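Local atomic coordinates of alpha-L-rhamnosidase (Streptomyces avermitilis, PDB entry 3W5M), a protein that releases terminal alpha-L-rhamnose from citrus flavonoid glycosides and gum arabic, and binds L-rhamnose through a calcium-dependent carbohydrate-binding module. Residues 677-681 against 682-686; 718-721 against 722-725; 960-964 against 965-969. All blocks are in the same frame, centred on the assembly; numbering follows the deposited sequence.

Contact 1: 677-681 against 682-686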
ATOM      1  N   ALA A 677      23.683   0.769  -1.321  1.00 22.93           N
ATOM      2  CA  ALA A 677      22.787   0.169  -2.286  1.00 21.28           C
ATOM      3  C   ALA A 677      21.318   0.402  -1.853  1.00 21.71           C
ATOM      4  O   ALA A 677      20.948   0.060  -0.728  1.00 21.18           O
ATOM      5  CB  ALA A 677      23.081  -1.333  -2.425  1.00 22.26           C
ATOM      6  N   PHE A 678      20.508   0.966  -2.746  1.00 20.43           N
ATOM      7  CA  PHE A 678      19.043   0.912  -2.552  1.00 21.62           C
ATOM      8  C   PHE A 678      18.546  -0.551  -2.677  1.00 23.41           C
ATOM      9  O   PHE A 678      19.014  -1.301  -3.539  1.00 24.27           O
ATOM     10  CB  PHE A 678      18.357   1.822  -3.566  1.00 21.16           C
ATOM     11  CG  PHE A 678      18.535   3.308  -3.291  1.00 21.97           C
ATOM     12  CD1 PHE A 678      18.156   3.854  -2.055  1.00 21.56           C
ATOM     13  CD2 PHE A 678      19.052   4.173  -4.267  1.00 22.98           C
ATOM     14  CE1 PHE A 678      18.302   5.219  -1.793  1.00 20.87           C
ATOM     15  CE2 PHE A 678      19.167   5.543  -4.014  1.00 23.33           C
ATOM     16  CZ  PHE A 678      18.793   6.063  -2.768  1.00 21.85           C
ATOM     17  N   THR A 679      17.576  -0.936  -1.839  1.00 24.02           N
ATOM     18  CA  THR A 679      17.001  -2.299  -1.810  1.00 22.55           C
ATOM     19  C   THR A 679      15.919  -2.525  -2.876  1.00 23.40           C
ATOM     20  O   THR A 679      15.413  -1.577  -3.485  1.00 21.74           O
ATOM     21  CB  THR A 679      16.419  -2.593  -0.402  1.00 24.26           C
ATOM     22  OG1 THR A 679      15.512  -1.524  -0.044  1.00 22.64           O
ATOM     23  CG2 THR A 679      17.543  -2.677   0.658  1.00 22.24           C
ATOM     24  N   ASP A 680      15.588  -3.799  -3.132  1.00 22.13           N
ATOM     25  CA  ASP A 680      14.551  -4.143  -4.077  1.00 23.47           C
ATOM     26  C   ASP A 680      13.174  -3.737  -3.524  1.00 21.21           C
ATOM     27  O   ASP A 680      12.284  -3.387  -4.273  1.00 21.89           O
ATOM     28  CB  ASP A 680      14.553  -5.651  -4.370  1.00 24.71           C
ATOM     29  CG  ASP A 680      15.817  -6.117  -5.124  1.00 27.68           C
ATOM     30  OD1 ASP A 680      16.613  -5.261  -5.592  1.00 26.56           O
ATOM     31  OD2 ASP A 680      15.998  -7.359  -5.235  1.00 28.89           O
ATOM     32  N   VAL A 681      13.014  -3.825  -2.212  1.00 21.07           N
ATOM     33  CA  VAL A 681      11.753  -3.377  -1.576  1.00 20.00           C
ATOM     34  C   VAL A 681      12.039  -2.476  -0.394  1.00 18.45           C
ATOM     35  O   VAL A 681      13.062  -2.625   0.295  1.00 19.20           O
ATOM     36  CB  VAL A 681      10.836  -4.545  -1.103  1.00 20.60           C
ATOM     37  CG1 VAL A 681      10.362  -5.386  -2.299  1.00 21.19           C
ATOM     38  CG2 VAL A 681      11.504  -5.395  -0.023  1.00 22.44           C
ATOM     39  N   ALA A 682      11.103  -1.559  -0.113  1.00 19.08           N
ATOM     40  CA  ALA A 682      11.196  -0.710   1.064  1.00 18.93           C
ATOM     41  C   ALA A 682       9.776  -0.483   1.613  1.00 18.31           C
ATOM     42  O   ALA A 682       8.891  -0.122   0.848  1.00 18.72           O
ATOM     43  CB  ALA A 682      11.852   0.618   0.701  1.00 20.65           C
ATOM     44  N   PRO A 683       9.563  -0.706   2.926  1.00 20.38           N
ATOM     45  CA  PRO A 683      10.457  -1.266   3.963  1.00 19.63           C
ATOM     46  C   PRO A 683      11.053  -2.606   3.559  1.00 20.52           C
ATOM     47  O   PRO A 683      10.414  -3.409   2.878  1.00 19.49           O
ATOM     48  CB  PRO A 683       9.527  -1.476   5.168  1.00 20.20           C
ATOM     49  CG  PRO A 683       8.485  -0.432   4.991  1.00 19.17           C
ATOM     50  CD  PRO A 683       8.241  -0.349   3.501  1.00 19.86           C
ATOM     51  N   ALA A 684      12.284  -2.834   3.993  1.00 22.72           N
ATOM     52  CA  ALA A 684      13.010  -4.034   3.610  1.00 26.08           C
ATOM     53  C   ALA A 684      12.618  -5.199   4.521  1.00 24.94           C
ATOM     54  O   ALA A 684      12.815  -5.151   5.731  1.00 31.61           O
ATOM     55  CB  ALA A 684      14.519  -3.773   3.636  1.00 24.45           C
ATOM     56  N   VAL A 685      11.999  -6.206   3.924  1.00 25.44           N
ATOM     57  CA  VAL A 685      11.642  -7.437   4.617  1.00 26.32           C
ATOM     58  C   VAL A 685      12.054  -8.630   3.765  1.00 27.55           C
ATOM     59  O   VAL A 685      12.237  -8.496   2.543  1.00 27.96           O
ATOM     60  CB  VAL A 685      10.129  -7.514   4.950  1.00 26.63           C
ATOM     61  CG1 VAL A 685       9.753  -6.438   5.944  1.00 28.45           C
ATOM     62  CG2 VAL A 685       9.267  -7.382   3.703  1.00 26.04           C
ATOM     63  N   GLY A 686      12.238  -9.767   4.434  1.00 28.20           N
ATOM     64  CA  GLY A 686      12.434 -11.057   3.801  1.00 32.53           C
ATOM     65  C   GLY A 686      13.685 -11.297   2.963  1.00 36.08           C
ATOM     66  O   GLY A 686      13.666 -12.142   2.068  1.00 41.59           O
TER

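Contact 2: 718-721 against 722-725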
ATOM      1  N   ASP A 718      16.535  16.332   0.236  1.00 22.67           N
ATOM      2  CA  ASP A 718      16.558  15.218   1.160  1.00 22.86           C
ATOM      3  C   ASP A 718      17.052  13.921   0.508  1.00 21.88           C
ATOM      4  O   ASP A 718      17.499  13.025   1.209  1.00 23.63           O
ATOM      5  CB  ASP A 718      15.142  14.994   1.746  1.00 25.58           C
ATOM      6  CG  ASP A 718      14.742  16.070   2.754  1.00 31.87           C
ATOM      7  OD1 ASP A 718      15.611  16.829   3.253  1.00 34.15           O
ATOM      8  OD2 ASP A 718      13.533  16.156   3.069  1.00 34.11           O
ATOM      9  N   ALA A 719      16.977  13.845  -0.826  1.00 21.20           N
ATOM     10  CA  ALA A 719      17.320  12.637  -1.596  1.00 20.18           C
ATOM     11  C   ALA A 719      18.778  12.694  -2.044  1.00 20.97           C
ATOM     12  O   ALA A 719      19.436  11.667  -2.141  1.00 20.61           O
ATOM     13  CB  ALA A 719      16.418  12.513  -2.822  1.00 20.42           C
ATOM     14  N   LEU A 720      19.301  13.896  -2.269  1.00 22.56           N
ATOM     15  CA  LEU A 720      20.605  13.983  -2.965  1.00 25.39           C
ATOM     16  C   LEU A 720      21.781  13.223  -2.304  1.00 24.62           C
ATOM     17  O   LEU A 720      22.480  12.513  -3.011  1.00 24.74           O
ATOM     18  CB  LEU A 720      20.951  15.434  -3.407  1.00 26.48           C
ATOM     19  CG  LEU A 720      22.123  15.571  -4.393  1.00 28.83           C
ATOM     20  CD1 LEU A 720      21.896  14.795  -5.687  1.00 28.09           C
ATOM     21  CD2 LEU A 720      22.411  17.047  -4.673  1.00 32.31           C
ATOM     22  N   PRO A 721      21.965  13.293  -0.960  1.00 25.52           N
ATOM     23  CA  PRO A 721      23.037  12.484  -0.327  1.00 24.45           C
ATOM     24  C   PRO A 721      22.908  10.960  -0.516  1.00 24.16           C
ATOM     25  O   PRO A 721      23.916  10.270  -0.725  1.00 23.48           O
ATOM     26  CB  PRO A 721      22.936  12.864   1.159  1.00 26.47           C
ATOM     27  CG  PRO A 721      22.273  14.217   1.144  1.00 27.06           C
ATOM     28  CD  PRO A 721      21.283  14.156   0.032  1.00 25.24           C
ATOM     29  N   SER A 722      21.684  10.427  -0.449  1.00 22.86           N
ATOM     30  CA  SER A 722      21.456   8.985  -0.726  1.00 21.56           C
ATOM     31  C   SER A 722      21.752   8.653  -2.195  1.00 22.33           C
ATOM     32  O   SER A 722      22.235   7.567  -2.492  1.00 22.77           O
ATOM     33  CB  SER A 722      20.024   8.544  -0.361  1.00 20.76           C
ATOM     34  OG  SER A 722      19.075   9.131  -1.235  1.00 20.84           O
ATOM     35  N   VAL A 723      21.484   9.612  -3.086  1.00 22.01           N
ATOM     36  CA  VAL A 723      21.741   9.473  -4.525  1.00 23.00           C
ATOM     37  C   VAL A 723      23.269   9.401  -4.752  1.00 23.01           C
ATOM     38  O   VAL A 723      23.739   8.518  -5.463  1.00 22.43           O
ATOM     39  CB  VAL A 723      21.091  10.622  -5.329  1.00 22.55           C
ATOM     40  CG1 VAL A 723      21.610  10.686  -6.772  1.00 22.83           C
ATOM     41  CG2 VAL A 723      19.569  10.460  -5.342  1.00 23.67           C
ATOM     42  N   HIS A 724      24.016  10.309  -4.116  1.00 24.67           N
ATOM     43  CA  HIS A 724      25.497  10.265  -4.134  1.00 25.91           C
ATOM     44  C   HIS A 724      26.002   8.896  -3.695  1.00 25.61           C
ATOM     45  O   HIS A 724      26.870   8.310  -4.362  1.00 25.50           O
ATOM     46  CB  HIS A 724      26.122  11.389  -3.270  1.00 27.92           C
ATOM     47  CG  HIS A 724      27.622  11.469  -3.361  1.00 31.99           C
ATOM     48  ND1 HIS A 724      28.273  12.313  -4.240  1.00 36.24           N
ATOM     49  CD2 HIS A 724      28.596  10.799  -2.698  1.00 37.70           C
ATOM     50  CE1 HIS A 724      29.583  12.166  -4.111  1.00 38.25           C
ATOM     51  NE2 HIS A 724      29.808  11.251  -3.182  1.00 40.02           N
ATOM     52  N   ALA A 725      25.460   8.369  -2.591  1.00 23.16           N
ATOM     53  CA  ALA A 725      25.917   7.096  -2.066  1.00 23.30           C
ATOM     54  C   ALA A 725      25.590   5.945  -3.022  1.00 22.25           C
ATOM     55  O   ALA A 725      26.355   4.987  -3.109  1.00 24.21           O
ATOM     56  CB  ALA A 725      25.339   6.839  -0.685  1.00 22.10           C
TER
HETATM   57  O   HOH W   1      19.534  11.413   1.271  1.00 22.94           O

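Contact 3: 960-964 against 965-969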
ATOM      1  N   PHE A 960      -6.230  19.171 -14.631  1.00 25.79           N
ATOM      2  CA  PHE A 960      -5.194  18.742 -13.712  1.00 24.59           C
ATOM      3  C   PHE A 960      -5.179  19.701 -12.525  1.00 24.34           C
ATOM      4  O   PHE A 960      -5.056  20.905 -12.712  1.00 23.07           O
ATOM      5  CB  PHE A 960      -3.846  18.733 -14.421  1.00 24.27           C
ATOM      6  CG  PHE A 960      -2.680  18.480 -13.521  1.00 23.99           C
ATOM      7  CD1 PHE A 960      -2.629  17.350 -12.693  1.00 23.84           C
ATOM      8  CD2 PHE A 960      -1.610  19.369 -13.508  1.00 24.08           C
ATOM      9  CE1 PHE A 960      -1.538  17.125 -11.881  1.00 23.24           C
ATOM     10  CE2 PHE A 960      -0.524  19.158 -12.678  1.00 24.81           C
ATOM     11  CZ  PHE A 960      -0.490  18.042 -11.857  1.00 25.06           C
ATOM     12  N   ALA A 961      -5.318  19.167 -11.304  1.00 23.34           N
ATOM     13  CA  ALA A 961      -5.303  19.995 -10.095  1.00 22.04           C
ATOM     14  C   ALA A 961      -3.843  20.234  -9.691  1.00 23.55           C
ATOM     15  O   ALA A 961      -3.289  19.519  -8.833  1.00 24.74           O
ATOM     16  CB  ALA A 961      -6.054  19.297  -8.966  1.00 23.17           C
ATOM     17  N   SER A 962      -3.190  21.206 -10.322  1.00 22.26           N
ATOM     18  CA  SER A 962      -1.796  21.489  -9.990  1.00 22.83           C
ATOM     19  C   SER A 962      -1.711  22.232  -8.655  1.00 22.63           C
ATOM     20  O   SER A 962      -2.721  22.747  -8.158  1.00 22.62           O
ATOM     21  CB  SER A 962      -1.110  22.299 -11.107  1.00 21.63           C
ATOM     22  OG  SER A 962      -1.358  23.678 -10.943  1.00 23.83           O
ATOM     23  N   LEU A 963      -0.495  22.347  -8.100  1.00 22.98           N
ATOM     24  CA  LEU A 963      -0.313  23.156  -6.863  1.00 23.36           C
ATOM     25  C   LEU A 963      -0.683  24.649  -7.022  1.00 23.63           C
ATOM     26  O   LEU A 963      -1.137  25.281  -6.051  1.00 23.06           O
ATOM     27  CB  LEU A 963       1.098  23.015  -6.254  1.00 24.87           C
ATOM     28  CG  LEU A 963       1.603  21.586  -5.989  1.00 27.32           C
ATOM     29  CD1 LEU A 963       2.871  21.620  -5.137  1.00 28.90           C
ATOM     30  CD2 LEU A 963       0.531  20.756  -5.288  1.00 26.71           C
ATOM     31  N   HIS A 964      -0.537  25.188  -8.239  1.00 20.77           N
ATOM     32  CA  HIS A 964      -0.914  26.572  -8.521  1.00 22.22           C
ATOM     33  C   HIS A 964      -2.422  26.723  -8.788  1.00 21.67           C
ATOM     34  O   HIS A 964      -2.907  27.834  -8.916  1.00 20.24           O
ATOM     35  CB  HIS A 964      -0.125  27.101  -9.705  1.00 21.90           C
ATOM     36  CG  HIS A 964       1.356  27.139  -9.464  1.00 25.56           C
ATOM     37  ND1 HIS A 964       1.979  28.194  -8.834  1.00 28.04           N
ATOM     38  CD2 HIS A 964       2.338  26.266  -9.788  1.00 27.13           C
ATOM     39  CE1 HIS A 964       3.281  27.964  -8.773  1.00 29.04           C
ATOM     40  NE2 HIS A 964       3.525  26.793  -9.333  1.00 30.68           N
ATOM     41  N   GLY A 965      -3.139  25.602  -8.858  1.00 21.62           N
ATOM     42  CA  GLY A 965      -4.586  25.595  -9.158  1.00 22.96           C
ATOM     43  C   GLY A 965      -4.868  24.834 -10.454  1.00 22.93           C
ATOM     44  O   GLY A 965      -3.953  24.216 -11.053  1.00 22.80           O
ATOM     45  N   PRO A 966      -6.125  24.880 -10.925  1.00 25.07           N
ATOM     46  CA  PRO A 966      -6.482  24.012 -12.061  1.00 25.73           C
ATOM     47  C   PRO A 966      -5.832  24.407 -13.399  1.00 25.79           C
ATOM     48  O   PRO A 966      -5.761  25.589 -13.757  1.00 25.44           O
ATOM     49  CB  PRO A 966      -8.018  24.092 -12.111  1.00 27.97           C
ATOM     50  CG  PRO A 966      -8.361  25.381 -11.443  1.00 28.08           C
ATOM     51  CD  PRO A 966      -7.263  25.696 -10.455  1.00 26.00           C
ATOM     52  N   VAL A 967      -5.323  23.399 -14.093  1.00 24.15           N
ATOM     53  CA  VAL A 967      -4.839  23.541 -15.450  1.00 25.21           C
ATOM     54  C   VAL A 967      -5.797  22.713 -16.302  1.00 25.56           C
ATOM     55  O   VAL A 967      -5.845  21.495 -16.166  1.00 24.06           O
ATOM     56  CB  VAL A 967      -3.396  23.053 -15.590  1.00 24.87           C
ATOM     57  CG1 VAL A 967      -2.949  23.108 -17.050  1.00 27.49           C
ATOM     58  CG2 VAL A 967      -2.492  23.934 -14.734  1.00 25.47           C
ATOM     59  N   SER A 968      -6.588  23.377 -17.150  1.00 26.31           N
ATOM     60  CA  SER A 968      -7.592  22.675 -17.954  1.00 27.69           C
ATOM     61  C   SER A 968      -7.372  22.815 -19.450  1.00 29.49           C
ATOM     62  O   SER A 968      -6.833  23.823 -19.912  1.00 27.94           O
ATOM     63  CB  SER A 968      -8.992  23.151 -17.601  1.00 28.80           C
ATOM     64  OG  SER A 968      -9.183  23.005 -16.203  1.00 33.58           O
ATOM     65  N   THR A 969      -7.775  21.780 -20.187  1.00 29.58           N
ATOM     66  CA  THR A 969      -7.764  21.786 -21.652  1.00 31.42           C
ATOM     67  C   THR A 969      -9.058  21.176 -22.186  1.00 33.48           C
ATOM     68  O   THR A 969      -9.679  20.342 -21.532  1.00 32.39           O
ATOM     69  CB  THR A 969      -6.585  21.005 -22.279  1.00 32.02           C
ATOM     70  OG1 THR A 969      -6.633  19.626 -21.869  1.00 36.43           O
ATOM     71  CG2 THR A 969      -5.242  21.612 -21.915  1.00 32.52           C
TER

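Contact 1: 677-681 against 682-686
With chi1 of Val-681 at -64°, CG2 lies between the backbone N and the carbonyl carbon and faces the chain that doubles back beyond Pro-683. This methyl packs 3.7 Å from O of Pro-683, and N of Val-685 lies near it too. The reversal comes from the cis peptide between Ala-682 and Pro-683: residues 681 to 684 form a type VIb turn, with extended backbone angles at both central positions, which brings CA of Ala-684 to 3.6 Å from O of Val-681. The side chain of Ala-684 approaches the same oxygen, CB to O 3.8 Å.

On Thr-679, chi1 of 53° swings the hydroxyl to this carbonyl as well. OG1 donates to O of Val-681 over 2.7 Å, arriving 51° above the carbonyl plane and so not on a lone pair. The threonine's two branches diverge onto two alanines: OG1 passes CB of Ala-682 at 4.3 Å, while CG2 meets CB of Ala-684 at 4.4 Å.

The loop follows helix 658-671, whose Leu-668 touches Ala-682 and whose Ala-671 touches Thr-679 and Ala-684. Trp-664 of that helix donates NE1 to O of Ala-682, and Thr-641 OG1 is bonded to O of Asp-680. Val-681 lies close to the catalytic centre, its side chain about 6 Å from that of Glu-636, the probable proton donor, and about 7 Å from that of Trp-695, which binds rhamnose.

The chemistry is thus mostly methyl groups against backbone, with one hydroxyl bond fastening the carbonyl of the turn's first residue. A type VIb turn has no bond between its end residues, and here the threonine hydroxyl occupies that carbonyl instead, consistent with a firmly shaped loop beside the rhamnose pocket.

Contact 2: 718-721 against 722-725
Ser-722 reaches back one turn of helix 713-732 to Ala-719. Its CB lies 3.6 Å from O of Ala-719, and from there chi1 of 68° tucks OG back over the helix's own backbone, aimed at that oxygen. OG donates to O of Ala-719 over 2.7 Å, in the carbonyl plane and on a lone pair. On the side of OG away from this bond lies the ring of Phe-678.

The same carbonyl takes the helical N-H of Val-723 at 3.1 Å between N and O, from nearly straight ahead. Two donors therefore grip O of Ala-719, the amide head-on and the hydroxyl at 133° to the C=O bond. Val-723 packs on it as well, since its CG2 comes to 3.4 Å from O of Ala-719, while CG1 turns to CD1 of Leu-720 at 4.3 Å.

Pro-721 has no N-H to give the preceding turn, and the helix kinks there. A water fills in alongside: it donates to O of Asp-718 at 2.6 Å and accepts from N of Ser-722 at 2.9 Å, replacing the direct bond between these two groups that a regular helix would have. Regular bonding resumes with Val-723 and continues with N of His-724 on O of Leu-720 and N of Ala-725 on O of Pro-721.

The helix is packed on several sides in the (alpha/alpha)6 barrel. Helix 658-671 contributes Arg-669, against Ala-719 and Ser-722, and Gln-672 just beyond it donates NE2 to O of Ser-722. Pro-703 and Val-700 of helix 698-710 meet Ala-719 and Val-723. Met-774 and Ala-771 of helix 756-777 cover Leu-720 and Val-723, while the exposed His-724 bonds through ND1 to the hydroxyl of Tyr-785, on helix 783-800.

Contact 3: 960-964 against 965-969
Phe-960 and Val-967 stand side by side on one face of an antiparallel pair, CB to CB 4.5 Å, and Ser-962 continues that face. The phenyl, with CG anti to the backbone N (chi1 172°), reaches over the chain toward Ser-962, whose N sits 4.0 Å above the ring plane, offset toward the rim. CG2 of Val-967 points instead to the serine, 4.0 Å from its OG. Ala-961 and Pro-966 project from the reverse face as a non-hydrogen-bonded pair.

Strands 955-962 and 965-974 form a beta hairpin with a two-residue loop, Leu-963 and His-964, in a type I turn from Ser-962 to Gly-965; it belongs to one sheet of the C-terminal beta-sandwich. Val-967 touches Val-943 of the other sheet, while the Phe-960 ring meets that of Tyr-940. Backbone bonds link Phe-960 and Val-967 in both directions, N of Phe-960 to O of Val-967 being almost straight at 2.8 Å.

Nearer the turn, N of Ser-962 bonds only weakly to O of Gly-965, but the hydroxyl reinforces it: OG donates to this oxygen over 2.7 Å, in the carbonyl plane and on a lone pair. N of Gly-965 returns a 3.0 Å bond to O of Ser-962 from well above its carbonyl plane. At the tip, Leu-963 and His-964 lean on Val-71 of the N-terminal immunoglobulin-like domain, and His-964 also touches Ser-70.

Overall arrangement
Contacts 1 and 2 belong to the same (alpha/alpha)6 catalytic domain and meet where the Phe-678 ring lies on Ser-722, CZ to OG 3.4 Å, joining a buried loop beside the sugar pocket to a partly buried helix. Contact 3, partly buried, lies in the C-terminal beta-sandwich, its nearest atoms about 15 Å from contact 2 and about 22 Å from contact 1. In all three a hydroxyl donates to a main-chain carbonyl, but the setting changes. Within the irregular loop the contacts between its two halves are mostly methyl packing; in the helix the hydroxyl supplements regular backbone bonds beside a proline kink; in the hairpin it backs a weak cross-strand bond.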